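Peptidase M16 C-terminal domain-containing protein (Enterococcus faecalis, PDB 3D3Y) is of unknown function but is related to the M16 family of metallopeptidases and may bind a metal ion. Local coordinates at residues A[29-43]-A[191-203]. Numbering follows the deposited sequence.
Sequences VRFNTRLNHETITKR and YYQKMLAEDQVDI
Arg43 sets NH1 between OH of Tyr191 and OD2 of Asp199 in the tightest part of this contact. NH1 of Arg43 donates to OD2 of Asp199 at 2.6 Å, a salt bridge that uses the syn lone pair of the carboxylate. The same NH1 gives its other proton to OH of Tyr191 at 2.9 Å. Both partners lie at the guanidinium edge, near its plane, while CG2 of Thr33 sits 3.3 Å above its centre. Together they fix the rotation of the guanidinium. A weak bond from NH2 to the carbonyl O of Phe31 also restrains it. Arg43 reaches this place through a bend at chi3 (74°). The Phe31 ring packs alongside: CE of Met195, a selenomethionine here, stands over its face, 4.0 Å from the centroid. CG2 of Val201 lies beside CD1 of Phe31 at 3.7 Å, and CD1 of Leu196 meets the ring edge. Strands 24-34 and 200-207 are antiparallel neighbours in a mixed six-stranded sheet of an alpha/beta domain, and helices 40-52 and 185-198 pack against the face that carries Val29, Phe31 and Val201. Arg30 and Asp202 form a hydrogen-bonded pair, as do Asn32 and Gln200. Their side chains occupy the other face, which is buried but polar. Water bridges OD1 of Asn32 to OE1 of Gln200 there; ND2 of Asn32 bonds OH of Tyr376, and NE2 of Gln200 bonds O of Glu227. The solvent side is looser. Another water links OG1 of partly exposed Thr33 to OD1 of Asp199. Beyond it, partly exposed Lys42 lays CB over the Tyr191 ring, 4.3 Å from its centroid; its NZ hydrogen-bonds O of Glu38 and forms a salt bridge with OE2 of Glu183.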
# COMPACT_ATOMS: atom_id res chain seq x y z
N VAL A 29 -11.42 -9.32 4.98
CA VAL A 29 -12.56 -8.48 4.63
C VAL A 29 -12.01 -7.11 4.21
O VAL A 29 -11.38 -6.40 5.04
CB VAL A 29 -13.53 -8.33 5.78
CG1 VAL A 29 -14.81 -7.60 5.31
CG2 VAL A 29 -13.87 -9.72 6.38
N ARG A 30 -12.22 -6.76 2.94
CA ARG A 30 -11.64 -5.52 2.42
C ARG A 30 -12.73 -4.52 2.01
O ARG A 30 -13.55 -4.80 1.11
CB ARG A 30 -10.62 -5.79 1.31
CG ARG A 30 -10.01 -4.50 0.71
CD ARG A 30 -8.69 -4.75 -0.07
NE ARG A 30 -7.58 -5.12 0.80
CZ ARG A 30 -6.51 -5.82 0.42
NH1 ARG A 30 -6.39 -6.25 -0.85
NH2 ARG A 30 -5.55 -6.07 1.30
N PHE A 31 -12.79 -3.40 2.74
CA PHE A 31 -13.69 -2.29 2.39
C PHE A 31 -12.96 -1.32 1.45
O PHE A 31 -11.86 -0.88 1.72
CB PHE A 31 -14.15 -1.52 3.63
CG PHE A 31 -14.97 -2.34 4.60
CD1 PHE A 31 -16.34 -2.10 4.75
CD2 PHE A 31 -14.37 -3.33 5.37
CE1 PHE A 31 -17.11 -2.84 5.64
CE2 PHE A 31 -15.11 -4.06 6.28
CZ PHE A 31 -16.50 -3.81 6.40
N ASN A 32 -13.58 -1.02 0.32
CA ASN A 32 -12.91 -0.28 -0.74
C ASN A 32 -13.67 1.01 -0.97
O ASN A 32 -14.91 0.98 -1.10
CB ASN A 32 -12.89 -1.16 -2.00
CG ASN A 32 -11.97 -0.61 -3.12
OD1 ASN A 32 -12.15 0.52 -3.62
ND2 ASN A 32 -11.01 -1.43 -3.52
N THR A 33 -12.96 2.14 -1.00
CA THR A 33 -13.57 3.45 -1.26
C THR A 33 -12.63 4.31 -2.11
O THR A 33 -11.43 4.02 -2.19
CB THR A 33 -13.93 4.19 0.07
OG1 THR A 33 -14.88 5.23 -0.21
CG2 THR A 33 -12.66 4.81 0.71
N ARG A 34 -13.16 5.35 -2.73
CA ARG A 34 -12.30 6.35 -3.40
C ARG A 34 -11.35 7.02 -2.39
O ARG A 34 -11.75 7.37 -1.27
CB ARG A 34 -13.17 7.41 -4.12
CG ARG A 34 -12.40 8.43 -4.97
CD ARG A 34 -13.34 9.54 -5.54
NE ARG A 34 -13.71 10.49 -4.48
CZ ARG A 34 -12.89 11.44 -4.01
NH1 ARG A 34 -11.67 11.60 -4.51
NH2 ARG A 34 -13.30 12.25 -3.03
N LEU A 35 -10.09 7.20 -2.76
CA LEU A 35 -9.14 7.93 -1.90
C LEU A 35 -9.69 9.33 -1.71
O LEU A 35 -10.06 9.97 -2.69
CB LEU A 35 -7.77 7.98 -2.53
CG LEU A 35 -6.67 8.59 -1.69
CD1 LEU A 35 -6.25 7.59 -0.63
CD2 LEU A 35 -5.51 8.98 -2.58
N ASN A 36 -9.76 9.81 -0.48
CA ASN A 36 -10.56 11.03 -0.17
C ASN A 36 -10.00 11.69 1.08
O ASN A 36 -10.07 11.14 2.17
CB ASN A 36 -12.03 10.62 0.03
CG ASN A 36 -12.97 11.80 0.30
OD1 ASN A 36 -12.54 12.92 0.53
ND2 ASN A 36 -14.27 11.53 0.27
N HIS A 37 -9.44 12.88 0.93
CA HIS A 37 -8.88 13.57 2.10
C HIS A 37 -9.89 13.66 3.26
O HIS A 37 -9.48 13.74 4.40
CB HIS A 37 -8.34 14.96 1.73
CG HIS A 37 -9.41 15.98 1.49
ND1 HIS A 37 -10.00 16.18 0.26
CD2 HIS A 37 -9.97 16.89 2.32
CE1 HIS A 37 -10.89 17.15 0.34
NE2 HIS A 37 -10.90 17.60 1.59
N GLU A 38 -11.19 13.69 2.96
CA GLU A 38 -12.20 13.80 4.03
C GLU A 38 -12.31 12.54 4.91
O GLU A 38 -12.82 12.63 6.02
CB GLU A 38 -13.58 14.21 3.47
CG GLU A 38 -13.54 15.59 2.76
CD GLU A 38 -14.86 16.00 2.06
OE1 GLU A 38 -15.85 15.21 2.06
OE2 GLU A 38 -14.88 17.12 1.49
N THR A 39 -11.85 11.38 4.42
CA THR A 39 -12.03 10.11 5.14
C THR A 39 -10.76 9.29 5.38
O THR A 39 -10.83 8.27 6.03
CB THR A 39 -13.03 9.17 4.46
OG1 THR A 39 -12.50 8.74 3.20
CG2 THR A 39 -14.44 9.86 4.27
N ILE A 40 -9.62 9.71 4.85
CA ILE A 40 -8.38 8.91 5.02
C ILE A 40 -7.99 8.74 6.49
O ILE A 40 -7.73 7.63 6.95
CB ILE A 40 -7.20 9.51 4.22
CG1 ILE A 40 -7.41 9.27 2.72
CG2 ILE A 40 -5.83 8.91 4.64
CD1 ILE A 40 -6.55 10.20 1.79
N THR A 41 -7.92 9.84 7.22
CA THR A 41 -7.55 9.80 8.62
C THR A 41 -8.65 9.12 9.45
O THR A 41 -8.35 8.40 10.42
CB THR A 41 -7.30 11.25 9.19
OG1 THR A 41 -6.23 11.87 8.47
CG2 THR A 41 -6.94 11.17 10.69
N LYS A 42 -9.90 9.34 9.06
CA LYS A 42 -11.03 8.66 9.72
C LYS A 42 -10.89 7.14 9.58
O LYS A 42 -11.01 6.40 10.56
CB LYS A 42 -12.36 9.13 9.13
CG LYS A 42 -12.79 10.52 9.63
CD LYS A 42 -14.05 10.95 8.93
CE LYS A 42 -14.52 12.33 9.43
NZ LYS A 42 -13.67 13.33 8.71
N ARG A 43 -10.64 6.68 8.36
CA ARG A 43 -10.44 5.24 8.13
C ARG A 43 -9.26 4.72 8.93
O ARG A 43 -9.32 3.64 9.54
CB ARG A 43 -10.25 4.96 6.63
CG ARG A 43 -11.54 5.17 5.87
CD ARG A 43 -11.37 5.22 4.35
NE ARG A 43 -11.11 3.92 3.70
CZ ARG A 43 -12.03 3.00 3.42
NH1 ARG A 43 -13.29 3.17 3.82
NH2 ARG A 43 -11.69 1.88 2.77
N TYR A 191 -18.62 8.06 10.97
CA TYR A 191 -17.88 7.54 9.83
C TYR A 191 -18.05 6.00 9.73
O TYR A 191 -18.33 5.47 8.63
CB TYR A 191 -16.38 7.97 9.79
CG TYR A 191 -15.80 7.33 8.56
CD1 TYR A 191 -16.24 7.76 7.29
CD2 TYR A 191 -14.95 6.21 8.64
CE1 TYR A 191 -15.82 7.13 6.14
CE2 TYR A 191 -14.50 5.56 7.48
CZ TYR A 191 -14.95 6.04 6.23
OH TYR A 191 -14.56 5.45 5.07
N TYR A 192 -17.89 5.30 10.84
CA TYR A 192 -18.16 3.85 10.88
C TYR A 192 -19.46 3.50 10.13
O TYR A 192 -19.50 2.59 9.28
CB TYR A 192 -18.24 3.33 12.32
CG TYR A 192 -18.92 1.98 12.40
CD1 TYR A 192 -18.23 0.80 12.08
CD2 TYR A 192 -20.27 1.89 12.81
CE1 TYR A 192 -18.87 -0.45 12.15
CE2 TYR A 192 -20.91 0.67 12.88
CZ TYR A 192 -20.20 -0.51 12.56
OH TYR A 192 -20.86 -1.71 12.61
N GLN A 193 -20.52 4.23 10.43
CA GLN A 193 -21.83 3.94 9.83
C GLN A 193 -21.82 4.15 8.33
O GLN A 193 -22.44 3.39 7.59
CB GLN A 193 -22.92 4.79 10.48
CG GLN A 193 -23.38 4.19 11.78
CD GLN A 193 -24.15 5.16 12.63
OE1 GLN A 193 -25.32 5.46 12.36
NE2 GLN A 193 -23.50 5.65 13.71
N LYS A 194 -21.14 5.20 7.89
CA LYS A 194 -21.03 5.51 6.45
C LYS A 194 -20.16 4.47 5.69
O LYS A 194 -20.57 3.97 4.66
CB LYS A 194 -20.49 6.94 6.24
CG LYS A 194 -20.31 7.31 4.76
CD LYS A 194 -19.60 8.67 4.53
CE LYS A 194 -19.99 9.25 3.16
NZ LYS A 194 -21.40 9.74 3.10
N MSE A 195 -18.99 4.12 6.24
CA MSE A 195 -18.19 3.04 5.66
C MSE A 195 -19.00 1.74 5.54
O MSE A 195 -19.04 1.13 4.48
CB MSE A 195 -16.91 2.78 6.44
CG MSE A 195 -16.03 1.74 5.72
SE MSE A 195 -14.39 1.38 6.65
CE MSE A 195 -15.11 0.10 7.89
N LEU A 196 -19.70 1.36 6.61
CA LEU A 196 -20.41 0.09 6.62
C LEU A 196 -21.52 0.09 5.56
O LEU A 196 -21.71 -0.91 4.88
CB LEU A 196 -20.94 -0.27 8.02
CG LEU A 196 -21.37 -1.74 8.25
CD1 LEU A 196 -20.28 -2.79 8.01
CD2 LEU A 196 -22.04 -1.99 9.62
N ALA A 197 -22.20 1.22 5.39
CA ALA A 197 -23.28 1.33 4.42
C ALA A 197 -22.86 1.53 2.96
O ALA A 197 -23.59 1.16 2.06
CB ALA A 197 -24.26 2.40 4.86
N GLU A 198 -21.68 2.11 2.71
CA GLU A 198 -21.31 2.63 1.37
C GLU A 198 -20.14 1.94 0.62
O GLU A 198 -20.10 1.96 -0.61
CB GLU A 198 -21.06 4.15 1.43
CG GLU A 198 -22.16 4.92 2.17
CD GLU A 198 -22.18 6.43 1.90
OE1 GLU A 198 -21.15 7.01 1.49
OE2 GLU A 198 -23.24 7.02 2.13
N ASP A 199 -19.20 1.35 1.34
CA ASP A 199 -17.99 0.85 0.69
C ASP A 199 -18.31 -0.42 -0.09
O ASP A 199 -19.21 -1.19 0.29
CB ASP A 199 -16.89 0.53 1.71
CG ASP A 199 -16.06 1.76 2.17
OD1 ASP A 199 -16.50 2.94 2.08
OD2 ASP A 199 -14.93 1.50 2.68
N GLN A 200 -17.57 -0.66 -1.18
CA GLN A 200 -17.57 -1.97 -1.82
C GLN A 200 -16.82 -2.92 -0.90
O GLN A 200 -15.75 -2.59 -0.38
CB GLN A 200 -16.93 -1.92 -3.22
CG GLN A 200 -17.83 -1.21 -4.26
CD GLN A 200 -18.08 0.25 -3.89
OE1 GLN A 200 -17.14 1.02 -3.65
NE2 GLN A 200 -19.35 0.64 -3.83
N VAL A 201 -17.39 -4.09 -0.66
CA VAL A 201 -16.82 -5.02 0.31
C VAL A 201 -16.51 -6.32 -0.42
O VAL A 201 -17.35 -6.82 -1.17
CB VAL A 201 -17.81 -5.29 1.48
CG1 VAL A 201 -17.20 -6.27 2.51
CG2 VAL A 201 -18.17 -3.99 2.19
N ASP A 202 -15.30 -6.83 -0.23
CA ASP A 202 -14.94 -8.14 -0.79
C ASP A 202 -14.30 -8.98 0.31
O ASP A 202 -13.48 -8.50 1.09
CB ASP A 202 -14.03 -7.99 -2.03
CG ASP A 202 -14.79 -7.49 -3.23
OD1 ASP A 202 -15.39 -8.32 -3.96
OD2 ASP A 202 -14.84 -6.26 -3.43
N ILE A 203 -14.74 -10.23 0.39
CA ILE A 203 -14.33 -11.13 1.46
C ILE A 203 -13.66 -12.28 0.78
O ILE A 203 -14.20 -12.86 -0.19
CB ILE A 203 -15.54 -11.62 2.27
CG1 ILE A 203 -16.25 -10.43 2.90
CG2 ILE A 203 -15.09 -12.63 3.33
CD1 ILE A 203 -17.56 -10.78 3.61
O HOH W 1 -13.17 -4.52 -1.74
O HOH W 2 -14.33 2.06 -4.27
O HOH W 3 -17.36 4.33 -0.02